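Local coordinates for protein N-alpha-acetyltransferase 35, NatC auxiliary subunit (Saccharomyces cerevisiae, PDB 6YGA) that serves as the auxiliary subunit of the NatC N-terminal acetyltransferase, which acetylates the N-terminal methionine of the L-A virus Gag protein, at residues Asp194-Ser199 / Cys229-Glu234; Glu249-Ala254 / Thr302-Val307; Trp470-Leu475 / Asn546-Leu551; Cys676-Thr681 / Asn720-Gln725. All coordinates share one frame; numbering follows the deposited sequence.

Interaction 1 of 4, residues Asp194-Ser199 / Cys229-Glu234; sequences DVVINS and CLVHLE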
# COMPACT_ATOMS: atom_id res chain seq x y z
N ASP B 194 9.83 32.70 2.60
CA ASP B 194 10.21 33.83 3.44
C ASP B 194 8.99 34.61 3.92
O ASP B 194 8.93 35.02 5.08
CB ASP B 194 11.17 34.75 2.67
CG ASP B 194 12.42 34.03 2.21
OD1 ASP B 194 12.91 33.15 2.95
OD2 ASP B 194 12.92 34.35 1.12
N VAL B 195 8.01 34.81 3.04
CA VAL B 195 6.81 35.54 3.42
C VAL B 195 6.02 34.78 4.47
O VAL B 195 5.52 35.36 5.44
CB VAL B 195 5.95 35.83 2.17
CG1 VAL B 195 4.67 36.57 2.56
CG2 VAL B 195 6.75 36.64 1.16
N VAL B 196 5.92 33.46 4.31
CA VAL B 196 5.14 32.65 5.25
C VAL B 196 5.79 32.65 6.63
O VAL B 196 5.11 32.80 7.65
CB VAL B 196 4.97 31.22 4.70
CG1 VAL B 196 4.22 30.35 5.69
CG2 VAL B 196 4.25 31.25 3.36
N ILE B 197 7.12 32.49 6.69
CA ILE B 197 7.80 32.48 7.98
C ILE B 197 7.72 33.85 8.64
O ILE B 197 7.52 33.96 9.86
CB ILE B 197 9.26 32.02 7.81
CG1 ILE B 197 9.30 30.61 7.22
CG2 ILE B 197 10.00 32.05 9.13
CD1 ILE B 197 10.69 30.16 6.85
N ASN B 198 7.87 34.92 7.86
CA ASN B 198 7.74 36.26 8.41
C ASN B 198 6.32 36.51 8.92
O ASN B 198 6.14 37.11 9.98
CB ASN B 198 8.13 37.31 7.36
CG ASN B 198 9.62 37.32 7.07
OD1 ASN B 198 10.42 36.81 7.85
ND2 ASN B 198 9.99 37.92 5.94
N SER B 199 5.32 36.05 8.17
CA SER B 199 3.93 36.22 8.61
C SER B 199 3.68 35.49 9.93
O SER B 199 3.01 36.02 10.82
CB SER B 199 2.97 35.71 7.53
OG SER B 199 1.64 35.67 8.00
N CYS B 229 7.89 25.25 12.03
CA CYS B 229 8.75 24.09 11.80
C CYS B 229 8.27 23.27 10.60
O CYS B 229 9.09 22.77 9.82
CB CYS B 229 8.79 23.22 13.05
SG CYS B 229 9.52 24.03 14.49
N LEU B 230 6.95 23.13 10.44
CA LEU B 230 6.43 22.37 9.30
C LEU B 230 6.74 23.07 7.99
O LEU B 230 6.98 22.41 6.97
CB LEU B 230 4.93 22.14 9.46
CG LEU B 230 4.47 21.31 10.66
CD1 LEU B 230 2.96 21.43 10.86
CD2 LEU B 230 4.88 19.86 10.49
N VAL B 231 6.72 24.40 7.99
CA VAL B 231 7.07 25.16 6.79
C VAL B 231 8.54 24.97 6.44
O VAL B 231 8.92 25.02 5.26
CB VAL B 231 6.71 26.64 6.99
CG1 VAL B 231 7.15 27.47 5.79
CG2 VAL B 231 5.21 26.79 7.21
N HIS B 232 9.38 24.73 7.43
CA HIS B 232 10.81 24.55 7.21
C HIS B 232 11.17 23.16 6.71
O HIS B 232 12.36 22.89 6.51
CB HIS B 232 11.58 24.83 8.50
CG HIS B 232 11.93 26.28 8.68
ND1 HIS B 232 12.97 26.88 8.02
CD2 HIS B 232 11.38 27.23 9.47
CE1 HIS B 232 13.05 28.15 8.38
NE2 HIS B 232 12.09 28.39 9.26
N LEU B 233 10.20 22.27 6.51
CA LEU B 233 10.53 20.91 6.09
C LEU B 233 11.05 20.88 4.66
O LEU B 233 11.77 19.94 4.28
CB LEU B 233 9.32 19.99 6.22
CG LEU B 233 8.99 19.51 7.64
CD1 LEU B 233 7.74 18.65 7.65
CD2 LEU B 233 10.17 18.75 8.23
N GLU B 234 10.72 21.88 3.85
CA GLU B 234 11.20 21.91 2.48
C GLU B 234 12.70 22.20 2.39
O GLU B 234 13.28 22.01 1.31
CB GLU B 234 10.42 22.94 1.66
CG GLU B 234 10.79 24.38 1.95
CD GLU B 234 10.21 25.34 0.93
OE1 GLU B 234 9.20 24.99 0.29
OE2 GLU B 234 10.78 26.44 0.77
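I197 extends its longer branch toward H232 and V231 because CG1 sits opposite its own carbonyl carbon (chi1 -60°) and CD1 continues the chain outward (chi2 172°). In V196, CG1 is the methyl opposite the backbone N, and it faces the isopropyl group of V231. The V196 CG1 methyl lies 4.0 Å from V231 CG2 and nearly as close to V231 CG1. Beside this pair, I197 CG1 slides past V231 CG1 at 4.1 Å, the two side chains running in opposite senses. The tip of I197 then crosses the H232 side chain at about a right angle: CD1 is 3.3 Å from NE2 of H232 and 3.5 Å from CE1 of the same ring, approaching obliquely.

The contact joins helix 193-209 to helix 215-231 and the residues that follow it, with Y157 of helix 142-167 touching both valines. H232 ND1 is hydrogen-bonded to OD2 of D235, and H246 stacks on the H232 ring. No hydrogen bond links the two segments, so the contact is van der Waals packing of aliphatic groups on each other and on the imidazole, while the D235 carboxylate would probably favour a proton on ND1 and help fix the ring against the isoleucine methyl.

Interaction 2 of 4, residues Glu249-Ala254 / Thr302-Val307; sequences ELIENA and TLANDV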
# COMPACT_ATOMS: atom_id res chain seq x y z
N GLU B 249 12.95 21.55 17.57
CA GLU B 249 11.93 22.46 18.09
C GLU B 249 10.53 21.89 17.91
O GLU B 249 9.66 22.06 18.77
CB GLU B 249 12.03 23.82 17.40
CG GLU B 249 13.34 24.54 17.60
CD GLU B 249 13.43 25.82 16.80
OE1 GLU B 249 12.37 26.43 16.54
OE2 GLU B 249 14.55 26.22 16.43
N LEU B 250 10.30 21.20 16.79
CA LEU B 250 9.00 20.58 16.56
C LEU B 250 8.70 19.53 17.62
O LEU B 250 7.55 19.40 18.06
CB LEU B 250 8.95 19.97 15.16
CG LEU B 250 7.70 19.18 14.78
CD1 LEU B 250 6.46 20.06 14.90
CD2 LEU B 250 7.83 18.61 13.37
N ILE B 251 9.72 18.78 18.04
CA ILE B 251 9.53 17.77 19.07
C ILE B 251 9.25 18.42 20.42
O ILE B 251 8.34 18.02 21.15
CB ILE B 251 10.75 16.84 19.14
CG1 ILE B 251 10.86 16.01 17.86
CG2 ILE B 251 10.69 15.94 20.36
CD1 ILE B 251 12.18 15.26 17.71
N GLU B 252 10.04 19.45 20.77
CA GLU B 252 9.86 20.11 22.06
C GLU B 252 8.47 20.73 22.18
O GLU B 252 7.79 20.57 23.19
CB GLU B 252 10.93 21.19 22.25
CG GLU B 252 12.36 20.66 22.22
CD GLU B 252 13.38 21.77 22.05
OE1 GLU B 252 12.97 22.94 21.88
OE2 GLU B 252 14.59 21.47 22.08
N ASN B 253 8.04 21.44 21.14
CA ASN B 253 6.74 22.11 21.19
C ASN B 253 5.60 21.11 21.19
O ASN B 253 4.58 21.33 21.86
CB ASN B 253 6.61 23.09 20.03
CG ASN B 253 7.53 24.29 20.18
OD1 ASN B 253 8.68 24.15 20.58
ND2 ASN B 253 7.01 25.47 19.88
N ALA B 254 5.74 20.01 20.46
CA ALA B 254 4.71 18.98 20.49
C ALA B 254 4.61 18.34 21.87
O ALA B 254 3.51 18.02 22.33
CB ALA B 254 4.99 17.92 19.42
N THR B 302 6.56 11.63 15.84
CA THR B 302 6.88 10.55 14.91
C THR B 302 7.37 11.11 13.57
O THR B 302 8.33 10.60 12.99
CB THR B 302 5.66 9.65 14.70
OG1 THR B 302 5.25 9.11 15.96
CG2 THR B 302 5.98 8.52 13.74
N LEU B 303 6.73 12.17 13.08
CA LEU B 303 7.15 12.78 11.83
C LEU B 303 8.56 13.35 11.94
O LEU B 303 9.38 13.18 11.03
CB LEU B 303 6.16 13.87 11.42
CG LEU B 303 6.64 14.81 10.31
CD1 LEU B 303 6.77 14.07 8.99
CD2 LEU B 303 5.69 15.99 10.19
N ALA B 304 8.86 14.03 13.05
CA ALA B 304 10.15 14.68 13.18
C ALA B 304 11.29 13.67 13.29
O ALA B 304 12.34 13.84 12.67
CB ALA B 304 10.15 15.61 14.39
N ASN B 305 11.09 12.60 14.07
CA ASN B 305 12.16 11.61 14.22
C ASN B 305 12.38 10.83 12.94
O ASN B 305 13.52 10.47 12.62
CB ASN B 305 11.84 10.66 15.38
CG ASN B 305 12.00 11.32 16.73
OD1 ASN B 305 11.11 11.26 17.58
ND2 ASN B 305 13.15 11.95 16.95
N ASP B 306 11.31 10.55 12.19
CA ASP B 306 11.46 9.82 10.94
C ASP B 306 12.24 10.63 9.91
O ASP B 306 13.08 10.09 9.19
CB ASP B 306 10.08 9.44 10.39
CG ASP B 306 9.42 8.34 11.20
OD1 ASP B 306 10.02 7.89 12.20
OD2 ASP B 306 8.29 7.92 10.85
N VAL B 307 11.98 11.94 9.84
CA VAL B 307 12.74 12.80 8.94
C VAL B 307 14.19 12.91 9.40
O VAL B 307 15.11 12.91 8.59
CB VAL B 307 12.06 14.18 8.82
CG1 VAL B 307 12.96 15.16 8.09
CG2 VAL B 307 10.72 14.05 8.12
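L250 and I251 straddle the methyl group of A304, reaching it from neighbouring positions on one helix. I251 brings the flank of its chain: CG1 lies 3.6 Å from A304 CB, and CD1 follows at 3.9 Å from that same CB. L250 uses the end of one branch, CD2, which comes within 3.9 Å of A304 CB. For the leucine, this reach follows from CG standing opposite the backbone N (chi1 176°), which carries the branched end across to the facing helix. Beyond the alanine, I251 CD1 touches the terminal amide of N305, whose side chain crosses that of the isoleucine at about a right angle.

The backbones form an antiparallel helix pair, helix 245-260 against helix 298-311, with local axes 9.3 Å apart and N-to-C directions 160° from each other. A304 stands where the two helical segments come closest, its CA 6.7 Å from that of I251, and its single methyl is met by both larger aliphatic side chains. The pair packs side by side between helices 215-231 and 337-347, as neighbouring helices do in an all-helical, alpha-alpha array.

L250 also rests on I226 of helix 215-231 and on F300, one turn before A304, while L303 turns to I338 of helix 337-347. D306 makes a salt bridge with R335 and accepts a hydrogen bond from the backbone N of H336, tying helix 298-311 to the residues just ahead of helix 337-347. N305 itself sits at the partly exposed margin of the contact.

Interaction 3 of 4, residues Trp470-Leu475 / Asn546-Leu551; sequences WYVYYL and NITKSL. With EDO (1,2-ethanediol), chain C; EDO (1,2-ethanediol), chain D.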
# COMPACT_ATOMS: atom_id res chain seq x y z
N TRP B 470 11.26 -24.34 2.93
CA TRP B 470 12.27 -25.21 2.34
C TRP B 470 12.85 -24.59 1.07
O TRP B 470 14.04 -24.76 0.78
CB TRP B 470 11.69 -26.59 2.03
CG TRP B 470 12.73 -27.48 1.43
CD1 TRP B 470 13.69 -28.19 2.09
CD2 TRP B 470 12.92 -27.74 0.03
NE1 TRP B 470 14.47 -28.88 1.19
CE2 TRP B 470 14.02 -28.62 -0.08
CE3 TRP B 470 12.28 -27.32 -1.13
CZ2 TRP B 470 14.48 -29.09 -1.30
CZ3 TRP B 470 12.74 -27.78 -2.35
CH2 TRP B 470 13.83 -28.66 -2.42
N TYR B 471 12.03 -23.87 0.31
CA TYR B 471 12.54 -23.19 -0.87
C TYR B 471 13.55 -22.12 -0.49
O TYR B 471 14.57 -21.94 -1.17
CB TYR B 471 11.40 -22.59 -1.69
CG TYR B 471 11.85 -21.85 -2.92
CD1 TYR B 471 12.52 -22.50 -3.95
CD2 TYR B 471 11.62 -20.48 -3.05
CE1 TYR B 471 12.94 -21.82 -5.07
CE2 TYR B 471 12.03 -19.79 -4.17
CZ TYR B 471 12.69 -20.47 -5.18
OH TYR B 471 13.10 -19.78 -6.30
N VAL B 472 13.30 -21.40 0.61
CA VAL B 472 14.24 -20.37 1.05
C VAL B 472 15.50 -21.01 1.62
O VAL B 472 16.61 -20.51 1.42
CB VAL B 472 13.57 -19.42 2.05
CG1 VAL B 472 14.57 -18.40 2.58
CG2 VAL B 472 12.42 -18.71 1.37
N TYR B 473 15.35 -22.13 2.33
CA TYR B 473 16.51 -22.92 2.72
C TYR B 473 17.32 -23.33 1.50
O TYR B 473 18.54 -23.18 1.46
CB TYR B 473 16.06 -24.15 3.51
CG TYR B 473 17.15 -25.15 3.77
CD1 TYR B 473 18.04 -24.98 4.82
CD2 TYR B 473 17.30 -26.28 2.97
CE1 TYR B 473 19.05 -25.89 5.07
CE2 TYR B 473 18.30 -27.20 3.21
CZ TYR B 473 19.17 -27.00 4.26
OH TYR B 473 20.17 -27.91 4.50
N TYR B 474 16.63 -23.84 0.47
CA TYR B 474 17.29 -24.20 -0.78
C TYR B 474 18.00 -22.99 -1.39
O TYR B 474 19.15 -23.09 -1.82
CB TYR B 474 16.25 -24.78 -1.74
CG TYR B 474 16.66 -24.88 -3.18
CD1 TYR B 474 17.40 -25.96 -3.65
CD2 TYR B 474 16.29 -23.90 -4.09
CE1 TYR B 474 17.77 -26.06 -4.98
CE2 TYR B 474 16.65 -23.98 -5.42
CZ TYR B 474 17.39 -25.06 -5.86
OH TYR B 474 17.76 -25.15 -7.18
N LEU B 475 17.32 -21.83 -1.43
CA LEU B 475 17.96 -20.62 -1.94
C LEU B 475 19.14 -20.20 -1.07
O LEU B 475 20.20 -19.84 -1.59
CB LEU B 475 16.95 -19.48 -2.04
CG LEU B 475 15.82 -19.59 -3.06
CD1 LEU B 475 15.01 -18.30 -3.05
CD2 LEU B 475 16.35 -19.89 -4.46
N ASN B 546 23.77 -18.05 7.06
CA ASN B 546 23.68 -19.30 7.81
C ASN B 546 22.60 -19.22 8.89
O ASN B 546 21.98 -20.23 9.22
CB ASN B 546 25.03 -19.65 8.43
CG ASN B 546 25.90 -20.46 7.49
OD1 ASN B 546 25.62 -21.63 7.22
ND2 ASN B 546 26.97 -19.85 6.99
N ILE B 547 22.36 -18.02 9.44
CA ILE B 547 21.25 -17.85 10.36
C ILE B 547 19.93 -18.05 9.63
O ILE B 547 19.04 -18.76 10.11
CB ILE B 547 21.32 -16.47 11.04
CG1 ILE B 547 22.50 -16.43 12.01
CG2 ILE B 547 20.03 -16.16 11.78
CD1 ILE B 547 22.76 -15.05 12.58
N THR B 548 19.79 -17.43 8.46
CA THR B 548 18.60 -17.63 7.64
C THR B 548 18.42 -19.10 7.29
O THR B 548 17.31 -19.64 7.39
CB THR B 548 18.68 -16.78 6.37
OG1 THR B 548 18.63 -15.39 6.71
CG2 THR B 548 17.52 -17.10 5.44
N LYS B 549 19.50 -19.75 6.86
CA LYS B 549 19.43 -21.15 6.47
C LYS B 549 18.99 -22.02 7.64
O LYS B 549 18.12 -22.89 7.48
CB LYS B 549 20.79 -21.61 5.94
CG LYS B 549 20.73 -22.69 4.89
CD LYS B 549 22.13 -23.13 4.47
CE LYS B 549 22.84 -23.83 5.61
NZ LYS B 549 24.21 -24.30 5.24
N SER B 550 19.56 -21.79 8.82
CA SER B 550 19.19 -22.59 9.99
C SER B 550 17.73 -22.38 10.38
O SER B 550 17.03 -23.34 10.71
CB SER B 550 20.11 -22.24 11.16
OG SER B 550 21.45 -22.64 10.91
N LEU B 551 17.26 -21.13 10.35
CA LEU B 551 15.89 -20.85 10.78
C LEU B 551 14.87 -21.51 9.85
O LEU B 551 13.88 -22.09 10.32
CB LEU B 551 15.65 -19.34 10.85
CG LEU B 551 16.35 -18.64 12.02
CD1 LEU B 551 16.11 -17.14 11.96
CD2 LEU B 551 15.88 -19.21 13.35
C1 EDO C . 22.04 -25.50 8.76
O1 EDO C . 22.19 -24.08 8.74
C2 EDO C . 22.93 -26.08 9.86
O2 EDO C . 22.78 -27.50 9.91
C1 EDO D . 18.96 -13.71 9.26
O1 EDO D . 17.73 -13.85 8.54
C2 EDO D . 19.28 -12.24 9.51
O2 EDO D . 19.04 -11.48 8.32
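Y473 meets K549 with the edge of its ring. Its CD1 atom lies 3.4 Å from the backbone O of K549, which sits in the plane of the ring, so a polarised aromatic C-H faces the carbonyl. The lysine chain comes in differently: K549 CG stands off the ring plane, outside the CD1-CE1 bond, 3.5 Å from CD1 and 3.6 Å from CE1 of Y473. Alongside, V472 CG1 and T548 CG2 make a looser methyl contact at 4.3 Å. The helices are very close here, with the CA atoms of Y473 and K549 only 5.1 Å apart.

The lysine leaves the ring by a bend in its chain (chi3 67°), and its NZ makes a weak, long ion pair with E480 on the helix of Y473. Y473 packs further along the opposing helix on C552 and L553, and V472 reaches S451 and L452 of helix 433-456. S550, on the other flank, hydrogen-bonds E636 of helix 619-653 and accepts a bond from a 1,2-ethanediol, O1 to OG of S550 at 2.7 Å. A second diol meets T548 OG1 through its O1 at 2.6 Å; both probably come from the crystallisation liquor.

Helices 465-506 and 511-564 run in roughly opposite directions and form a long helical hairpin within the TPR-like family region. With no hydrogen bond between the segments, dispersion is probably supplemented by a weak electrostatic pull of the carbonyl O on the ring C-H, while the lysine packs its aliphatic part on the tyrosine and carries its charge on to E480.

Interaction 4 of 4, residues Cys676-Thr681 / Asn720-Gln725; sequences CKLKHT and NYFPIQ. With EDO (1,2-ethanediol), chain E.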
# COMPACT_ATOMS: atom_id res chain seq x y z
N CYS B 676 17.89 -8.46 18.00
CA CYS B 676 17.22 -8.77 19.25
C CYS B 676 15.87 -9.42 18.99
O CYS B 676 15.52 -10.43 19.61
CB CYS B 676 17.05 -7.50 20.09
SG CYS B 676 16.22 -7.77 21.66
N LYS B 677 15.09 -8.86 18.06
CA LYS B 677 13.82 -9.47 17.68
C LYS B 677 14.03 -10.84 17.04
O LYS B 677 13.24 -11.76 17.25
CB LYS B 677 13.05 -8.55 16.74
CG LYS B 677 12.58 -7.26 17.38
CD LYS B 677 11.77 -6.41 16.41
CE LYS B 677 11.07 -5.28 17.15
NZ LYS B 677 10.35 -4.37 16.22
N LEU B 678 15.10 -10.98 16.26
CA LEU B 678 15.38 -12.28 15.66
C LEU B 678 15.73 -13.31 16.72
O LEU B 678 15.34 -14.48 16.63
CB LEU B 678 16.50 -12.15 14.63
CG LEU B 678 16.65 -13.29 13.62
CD1 LEU B 678 15.37 -13.50 12.83
CD2 LEU B 678 17.81 -12.98 12.69
N LYS B 679 16.47 -12.89 17.76
CA LYS B 679 16.81 -13.81 18.84
C LYS B 679 15.56 -14.24 19.60
O LYS B 679 15.44 -15.41 20.00
CB LYS B 679 17.80 -13.15 19.79
CG LYS B 679 18.32 -14.08 20.87
CD LYS B 679 18.93 -13.32 22.03
CE LYS B 679 20.06 -12.42 21.58
NZ LYS B 679 20.74 -11.78 22.73
N HIS B 680 14.61 -13.32 19.80
CA HIS B 680 13.36 -13.66 20.47
C HIS B 680 12.60 -14.74 19.70
O HIS B 680 12.12 -15.71 20.29
CB HIS B 680 12.49 -12.41 20.64
CG HIS B 680 13.01 -11.45 21.67
ND1 HIS B 680 12.62 -10.13 21.71
CD2 HIS B 680 13.87 -11.62 22.70
CE1 HIS B 680 13.23 -9.52 22.72
NE2 HIS B 680 13.99 -10.41 23.34
N THR B 681 12.50 -14.58 18.38
CA THR B 681 11.81 -15.58 17.56
C THR B 681 12.50 -16.93 17.63
O THR B 681 11.83 -17.97 17.73
CB THR B 681 11.72 -15.09 16.12
OG1 THR B 681 10.77 -14.02 16.03
CG2 THR B 681 11.30 -16.21 15.18
N ASN B 720 8.98 -11.42 12.28
CA ASN B 720 7.88 -12.21 11.75
C ASN B 720 8.12 -12.70 10.32
O ASN B 720 7.17 -13.12 9.65
CB ASN B 720 6.59 -11.40 11.82
CG ASN B 720 6.20 -11.09 13.25
OD1 ASN B 720 6.56 -11.82 14.18
ND2 ASN B 720 5.46 -10.00 13.44
N TYR B 721 9.36 -12.66 9.84
CA TYR B 721 9.68 -13.45 8.65
C TYR B 721 9.64 -14.94 8.96
O TYR B 721 9.54 -15.75 8.03
CB TYR B 721 11.06 -13.08 8.10
CG TYR B 721 11.12 -11.81 7.29
CD1 TYR B 721 10.09 -10.87 7.34
CD2 TYR B 721 12.21 -11.54 6.47
CE1 TYR B 721 10.16 -9.70 6.59
CE2 TYR B 721 12.28 -10.39 5.72
CZ TYR B 721 11.25 -9.47 5.78
OH TYR B 721 11.32 -8.32 5.03
N PHE B 722 9.71 -15.31 10.23
CA PHE B 722 9.68 -16.71 10.67
C PHE B 722 8.60 -16.85 11.73
O PHE B 722 8.90 -16.84 12.94
CB PHE B 722 11.05 -17.15 11.20
CG PHE B 722 12.19 -16.86 10.26
CD1 PHE B 722 12.89 -15.67 10.36
CD2 PHE B 722 12.57 -17.78 9.29
CE1 PHE B 722 13.94 -15.39 9.50
CE2 PHE B 722 13.63 -17.51 8.44
CZ PHE B 722 14.31 -16.31 8.54
N PRO B 723 7.34 -16.97 11.34
CA PRO B 723 6.27 -17.11 12.33
C PRO B 723 6.35 -18.44 13.05
O PRO B 723 7.01 -19.38 12.61
CB PRO B 723 4.99 -17.01 11.49
CG PRO B 723 5.40 -17.45 10.13
CD PRO B 723 6.82 -16.97 9.96
N ILE B 724 5.66 -18.51 14.18
CA ILE B 724 5.65 -19.71 15.02
C ILE B 724 4.46 -20.57 14.60
O ILE B 724 3.31 -20.13 14.64
CB ILE B 724 5.56 -19.34 16.51
CG1 ILE B 724 6.62 -18.30 16.87
CG2 ILE B 724 5.72 -20.58 17.37
CD1 ILE B 724 8.04 -18.78 16.72
N GLN B 725 4.74 -21.81 14.19
CA GLN B 725 3.70 -22.75 13.79
C GLN B 725 3.06 -23.30 15.06
O GLN B 725 3.61 -24.18 15.72
CB GLN B 725 4.28 -23.86 12.92
CG GLN B 725 4.94 -23.35 11.65
CD GLN B 725 5.55 -24.46 10.81
OE1 GLN B 725 4.86 -25.37 10.37
NE2 GLN B 725 6.86 -24.37 10.59
C1 EDO E . 21.19 -15.00 24.89
O1 EDO E . 22.05 -14.00 24.34
C2 EDO E . 20.56 -14.48 26.18
O2 EDO E . 19.70 -13.38 25.88
O HOH W 1 8.28 -15.10 15.21
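T681, L678, F722 and I724 supply the apolar contacts. L678 CD1 meets the F722 ring obliquely, 4.1 Å from CE1 of F722. In T681, a chi1 of -72° sets OG1 beside the backbone N and leaves CG2 anti to it, facing the loop. CG2 lies 4.1 Å from F722 CB, the two side chains crossing at about a right angle, and the same T681 methyl is 4.4 Å from I724 CD1.

Two carbon-to-oxygen approaches run in opposite senses between the segments. The T681 CG2 methyl is 3.3 Å from F722 O, a close approach, and I724 CD1 comes to 4.0 Å from the backbone O of T681, adding a methyl beside that carbonyl.

Polar contacts centre on the T681 hydroxyl. A water bridges it to the backbone of F722: it lies 2.8 Å from T681 OG1 and donates to F722 O at 2.9 Å. The hydroxyl of T681 also hydrogen-bonds the backbone N of W719, so this buried polar group is held by the loop and by the water together. On the far flank of the helix, K679 NZ forms a salt bridge with D645 and donates to a 1,2-ethanediol, 3.0 Å from its O1.

I724 pairs through its backbone with V713 of strand 708-713, and F722 belongs to the connection leading into strand 724-729. The arrangement is thus that of a beta hairpin, strands 708-713 and 724-729 with their connection, packed against the long helix 668-701 that precedes it.

The four contacts form two touching pairs; interactions 1 and 3 lie on opposite sides of the chain's centre. Interactions 1 and 2 have centres 16 Å apart and touch through helices 215-231, 245-260 and 298-311: C229 SG lies 3.7 Å from L250 N, and L230 CD2 lies 4.0 Å from L303 CD2. Interactions 3 and 4, with centres 14 Å apart, meet through L551, whose CB is 3.6 Å from F722 CE2 and whose CD1 is 3.8 Å from L678 CD1. Between the pairs, interactions 1 and 3 have centres 51 Å apart, while interactions 2 and 4 come within about 13 Å at their nearest atoms. No other protein chain of the complex touches any of these segments.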